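Local coordinates for putative baseplate protein (Unidentified phage, PDB 2FSD) that probably recognises receptors on the surface of Lactococcus lactis host cells, as the head domain of a phage receptor-binding protein, at residues F87-T99 and L106-I118. Numbering follows the deposited sequence.
Sequences FGTNLPQFDSSGT and LSLSLINMSPSGI
Met113 has the largest share of the contact between 87-99 and 106-118. Its chi1 of 170°, with CG anti to the backbone N, sets CG over one face of the Phe94 ring, 4.2 Å from Phe94 CE2 and offset toward the rim; the bend at chi2 then carries SD and CE onward, so that CE lies 4.0 Å from Pro92 CD. Phe83 packs on Met113 as well, while the Phe94 ring stacks on Phe94 of the second subunit. Between the backbones, reciprocal N-H...O pairs join Phe94 with Met113, Ser96 with Ile111 and Gly98 with Ser109. The shortest, Ile111 N to Ser96 O at 2.6 Å, is nearly straight (174°). This ladder identifies the antiparallel hairpin of strands 94-102 and 105-114, part of the eight-stranded barrel of the head domain. Gly98, having no side chain, lets Ile111 and Ser109 close on its backbone: Ile111 CG1 comes to 3.7 Å from Gly98 N, and Ser109 OG to 3.0 Å from Gly98 C. On the face bearing Asp95, the carboxylate and the Asn112 amide are turned 58° apart; Asp95 OD1 and Asn112 ND2, separated by 3.4 Å, meet at too poor an angle for a hydrogen bond. Leu110 CD2 touches Asp95 CG. Further along, a water donates to both Ser97 OG and Ser109 O, and Ser97 OG also hydrogen-bonds Ala136 N of the second subunit. Beyond the ladder, Pro115 sets CG 3.6 Å from Leu91 O.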
loop_
_atom_site.group_PDB
_atom_site.type_symbol
_atom_site.label_atom_id
_atom_site.label_comp_id
_atom_site.label_asym_id
_atom_site.label_seq_id
_atom_site.Cartn_x
_atom_site.Cartn_y
_atom_site.Cartn_z
ATOM N N PHE A 87 20.849 -1.723 5.879
ATOM C CA PHE A 87 19.955 -0.849 5.096
ATOM C C PHE A 87 20.114 0.637 5.422
ATOM O O PHE A 87 19.659 1.486 4.660
ATOM C CB PHE A 87 18.480 -1.270 5.243
ATOM C CG PHE A 87 18.169 -2.590 4.598
ATOM C CD1 PHE A 87 17.541 -2.646 3.365
ATOM C CD2 PHE A 87 18.543 -3.787 5.214
ATOM C CE1 PHE A 87 17.276 -3.875 2.756
ATOM C CE2 PHE A 87 18.279 -5.014 4.616
ATOM C CZ PHE A 87 17.642 -5.055 3.388
ATOM N N GLY A 88 20.740 0.950 6.556
ATOM C CA GLY A 88 21.117 2.322 6.876
ATOM C C GLY A 88 20.011 3.152 7.498
ATOM O O GLY A 88 19.063 2.619 8.071
ATOM N N THR A 89 20.149 4.469 7.363
ATOM C CA THR A 89 19.363 5.464 8.106
ATOM C C THR A 89 18.346 6.186 7.217
ATOM O O THR A 89 17.250 6.548 7.652
ATOM C CB THR A 89 20.344 6.502 8.754
ATOM O OG1 THR A 89 20.665 6.086 10.085
ATOM C CG2 THR A 89 19.772 7.926 8.797
ATOM N N ASN A 90 18.727 6.358 5.957
ATOM C CA ASN A 90 18.024 7.208 5.004
ATOM C C ASN A 90 16.763 6.577 4.373
ATOM O O ASN A 90 16.497 6.742 3.163
ATOM C CB ASN A 90 19.020 7.582 3.909
ATOM C CG ASN A 90 19.643 6.360 3.262
ATOM O OD1 ASN A 90 19.421 5.226 3.711
ATOM N ND2 ASN A 90 20.433 6.579 2.214
ATOM N N LEU A 91 15.977 5.876 5.189
ATOM C CA LEU A 91 14.825 5.153 4.681
ATOM C C LEU A 91 13.643 6.110 4.616
ATOM O O LEU A 91 13.590 7.057 5.387
ATOM C CB LEU A 91 14.501 3.933 5.553
ATOM C CG LEU A 91 15.655 2.977 5.882
ATOM C CD1 LEU A 91 15.086 1.739 6.559
ATOM C CD2 LEU A 91 16.478 2.593 4.644
ATOM N N PRO A 92 12.715 5.884 3.669
ATOM C CA PRO A 92 11.530 6.733 3.537
ATOM C C PRO A 92 10.428 6.446 4.566
ATOM O O PRO A 92 10.460 5.416 5.251
ATOM C CB PRO A 92 11.039 6.420 2.107
ATOM C CG PRO A 92 11.507 5.048 1.824
ATOM C CD PRO A 92 12.762 4.830 2.630
ATOM N N GLN A 93 9.462 7.357 4.660
ATOM C CA GLN A 93 8.277 7.153 5.489
ATOM C C GLN A 93 7.011 7.291 4.664
ATOM O O GLN A 93 6.801 8.320 4.008
ATOM C CB GLN A 93 8.211 8.159 6.649
ATOM C CG GLN A 93 6.782 8.343 7.275
ATOM C CD GLN A 93 6.401 7.244 8.271
ATOM O OE1 GLN A 93 6.981 7.166 9.346
ATOM N NE2 GLN A 93 5.411 6.408 7.922
ATOM N N PHE A 94 6.149 6.275 4.739
ATOM C CA PHE A 94 4.792 6.383 4.214
ATOM C C PHE A 94 3.927 5.238 4.725
ATOM O O PHE A 94 4.444 4.195 5.134
ATOM C CB PHE A 94 4.787 6.431 2.670
ATOM C CG PHE A 94 5.470 5.268 2.014
ATOM C CD1 PHE A 94 4.768 4.095 1.744
ATOM C CD2 PHE A 94 6.810 5.349 1.648
ATOM C CE1 PHE A 94 5.393 3.014 1.127
ATOM C CE2 PHE A 94 7.442 4.271 1.040
ATOM C CZ PHE A 94 6.733 3.102 0.773
ATOM N N ASP A 95 2.615 5.460 4.731
ATOM C CA ASP A 95 1.653 4.412 5.014
ATOM C C ASP A 95 1.049 3.938 3.685
ATOM O O ASP A 95 0.661 4.748 2.844
ATOM C CB ASP A 95 0.549 4.906 5.953
ATOM C CG ASP A 95 1.032 5.146 7.393
ATOM O OD1 ASP A 95 2.175 4.784 7.759
ATOM O OD2 ASP A 95 0.247 5.711 8.174
ATOM N N SER A 96 1.002 2.622 3.496
ATOM C CA SER A 96 0.331 2.024 2.340
ATOM C C SER A 96 -0.638 0.927 2.785
ATOM O O SER A 96 -0.825 0.706 3.980
ATOM C CB SER A 96 1.345 1.511 1.306
ATOM O OG SER A 96 2.287 0.586 1.819
ATOM N N SER A 97 -1.295 0.298 1.818
ATOM C CA SER A 97 -2.212 -0.803 2.063
ATOM C C SER A 97 -1.524 -2.156 2.006
ATOM O O SER A 97 -0.544 -2.358 1.280
ATOM C CB SER A 97 -3.320 -0.804 1.016
ATOM O OG SER A 97 -4.058 0.392 1.049
ATOM N N GLY A 98 -2.062 -3.079 2.795
ATOM C CA GLY A 98 -1.766 -4.496 2.678
ATOM C C GLY A 98 -3.068 -5.228 2.919
ATOM O O GLY A 98 -4.155 -4.640 2.827
ATOM N N THR A 99 -2.971 -6.507 3.246
ATOM C CA THR A 99 -4.149 -7.276 3.629
ATOM C C THR A 99 -3.967 -7.925 5.005
ATOM O O THR A 99 -2.846 -8.218 5.412
ATOM C CB THR A 99 -4.477 -8.344 2.576
ATOM O OG1 THR A 99 -3.307 -9.120 2.289
ATOM C CG2 THR A 99 -4.990 -7.676 1.305
ATOM N N LEU A 106 -10.257 -11.869 3.610
ATOM C CA LEU A 106 -9.275 -10.780 3.537
ATOM C C LEU A 106 -9.902 -9.444 3.927
ATOM O O LEU A 106 -11.033 -9.149 3.567
ATOM C CB LEU A 106 -8.693 -10.658 2.123
ATOM C CG LEU A 106 -7.814 -11.810 1.632
ATOM C CD1 LEU A 106 -7.879 -11.932 0.111
ATOM C CD2 LEU A 106 -6.380 -11.640 2.093
ATOM N N SER A 107 -9.143 -8.639 4.657
ATOM C CA SER A 107 -9.564 -7.291 5.023
ATOM C C SER A 107 -8.432 -6.287 4.774
ATOM O O SER A 107 -7.271 -6.672 4.670
ATOM C CB SER A 107 -10.013 -7.267 6.492
ATOM O OG SER A 107 -9.420 -8.346 7.201
ATOM N N LEU A 108 -8.795 -5.009 4.677
ATOM C CA LEU A 108 -7.830 -3.921 4.528
ATOM C C LEU A 108 -6.955 -3.741 5.778
ATOM O O LEU A 108 -7.461 -3.444 6.867
ATOM C CB LEU A 108 -8.545 -2.590 4.215
ATOM C CG LEU A 108 -7.627 -1.391 3.895
ATOM C CD1 LEU A 108 -6.933 -1.581 2.562
ATOM C CD2 LEU A 108 -8.372 -0.055 3.893
ATOM N N SER A 109 -5.646 -3.927 5.608
ATOM C CA SER A 109 -4.663 -3.500 6.608
ATOM C C SER A 109 -3.960 -2.240 6.135
ATOM O O SER A 109 -3.954 -1.925 4.944
ATOM C CB SER A 109 -3.642 -4.611 6.914
ATOM O OG SER A 109 -2.659 -4.753 5.903
ATOM N N LEU A 110 -3.386 -1.519 7.092
ATOM C CA LEU A 110 -2.511 -0.397 6.825
ATOM C C LEU A 110 -1.078 -0.840 7.121
ATOM O O LEU A 110 -0.832 -1.490 8.135
ATOM C CB LEU A 110 -2.904 0.796 7.708
ATOM C CG LEU A 110 -2.019 2.048 7.659
ATOM C CD1 LEU A 110 -2.852 3.294 7.856
ATOM C CD2 LEU A 110 -0.904 1.990 8.709
ATOM N N ILE A 111 -0.151 -0.486 6.228
ATOM C CA ILE A 111 1.274 -0.788 6.391
ATOM C C ILE A 111 2.067 0.481 6.679
ATOM O O ILE A 111 2.097 1.404 5.873
ATOM C CB ILE A 111 1.871 -1.455 5.139
ATOM C CG1 ILE A 111 1.076 -2.717 4.765
ATOM C CG2 ILE A 111 3.354 -1.778 5.367
ATOM C CD1 ILE A 111 1.207 -3.896 5.764
ATOM N N ASN A 112 2.713 0.511 7.836
ATOM C CA ASN A 112 3.526 1.656 8.268
ATOM C C ASN A 112 5.024 1.420 7.955
ATOM O O ASN A 112 5.647 0.498 8.487
ATOM C CB ASN A 112 3.293 1.878 9.774
ATOM C CG ASN A 112 3.870 3.179 10.279
ATOM O OD1 ASN A 112 5.050 3.484 10.075
ATOM N ND2 ASN A 112 3.035 3.959 10.952
ATOM N N MET A 113 5.571 2.252 7.065
ATOM C CA MET A 113 6.979 2.181 6.664
ATOM C C MET A 113 7.721 3.399 7.219
ATOM O O MET A 113 7.218 4.516 7.145
ATOM C CB MET A 113 7.100 2.123 5.137
ATOM C CG MET A 113 8.513 2.286 4.594
ATOM S SD MET A 113 9.659 0.933 4.981
ATOM C CE MET A 113 11.201 1.664 4.436
ATOM N N SER A 114 8.902 3.165 7.794
ATOM C CA SER A 114 9.764 4.229 8.316
ATOM C C SER A 114 11.191 3.706 8.489
ATOM O O SER A 114 11.452 2.515 8.249
ATOM C CB SER A 114 9.220 4.763 9.644
ATOM O OG SER A 114 9.144 3.748 10.625
ATOM N N PRO A 115 12.138 4.602 8.832
ATOM C CA PRO A 115 13.421 4.145 9.379
ATOM C C PRO A 115 13.270 3.113 10.504
ATOM O O PRO A 115 14.120 2.249 10.652
ATOM C CB PRO A 115 14.046 5.442 9.905
ATOM C CG PRO A 115 13.524 6.484 8.979
ATOM C CD PRO A 115 12.108 6.072 8.671
ATOM N N SER A 116 12.177 3.194 11.263
ATOM C CA SER A 116 11.955 2.325 12.423
ATOM C C SER A 116 11.514 0.909 12.094
ATOM O O SER A 116 11.478 0.057 12.986
ATOM C CB SER A 116 10.925 2.950 13.351
ATOM O OG SER A 116 11.338 4.253 13.694
ATOM N N GLY A 117 11.168 0.664 10.831
ATOM C CA GLY A 117 10.815 -0.666 10.368
ATOM C C GLY A 117 9.457 -0.724 9.710
ATOM O O GLY A 117 9.030 0.233 9.055
ATOM N N ILE A 118 8.809 -1.876 9.861
ATOM C CA ILE A 118 7.463 -2.128 9.368
ATOM C C ILE A 118 6.563 -2.338 10.577
ATOM O O ILE A 118 6.937 -3.002 11.534
ATOM C CB ILE A 118 7.404 -3.396 8.446
ATOM C CG1 ILE A 118 8.264 -3.211 7.179
ATOM C CG2 ILE A 118 5.944 -3.750 8.068
ATOM C CD1 ILE A 118 7.728 -2.210 6.190
HETATM O O HOH W 1 -4.971 0.988 4.083
#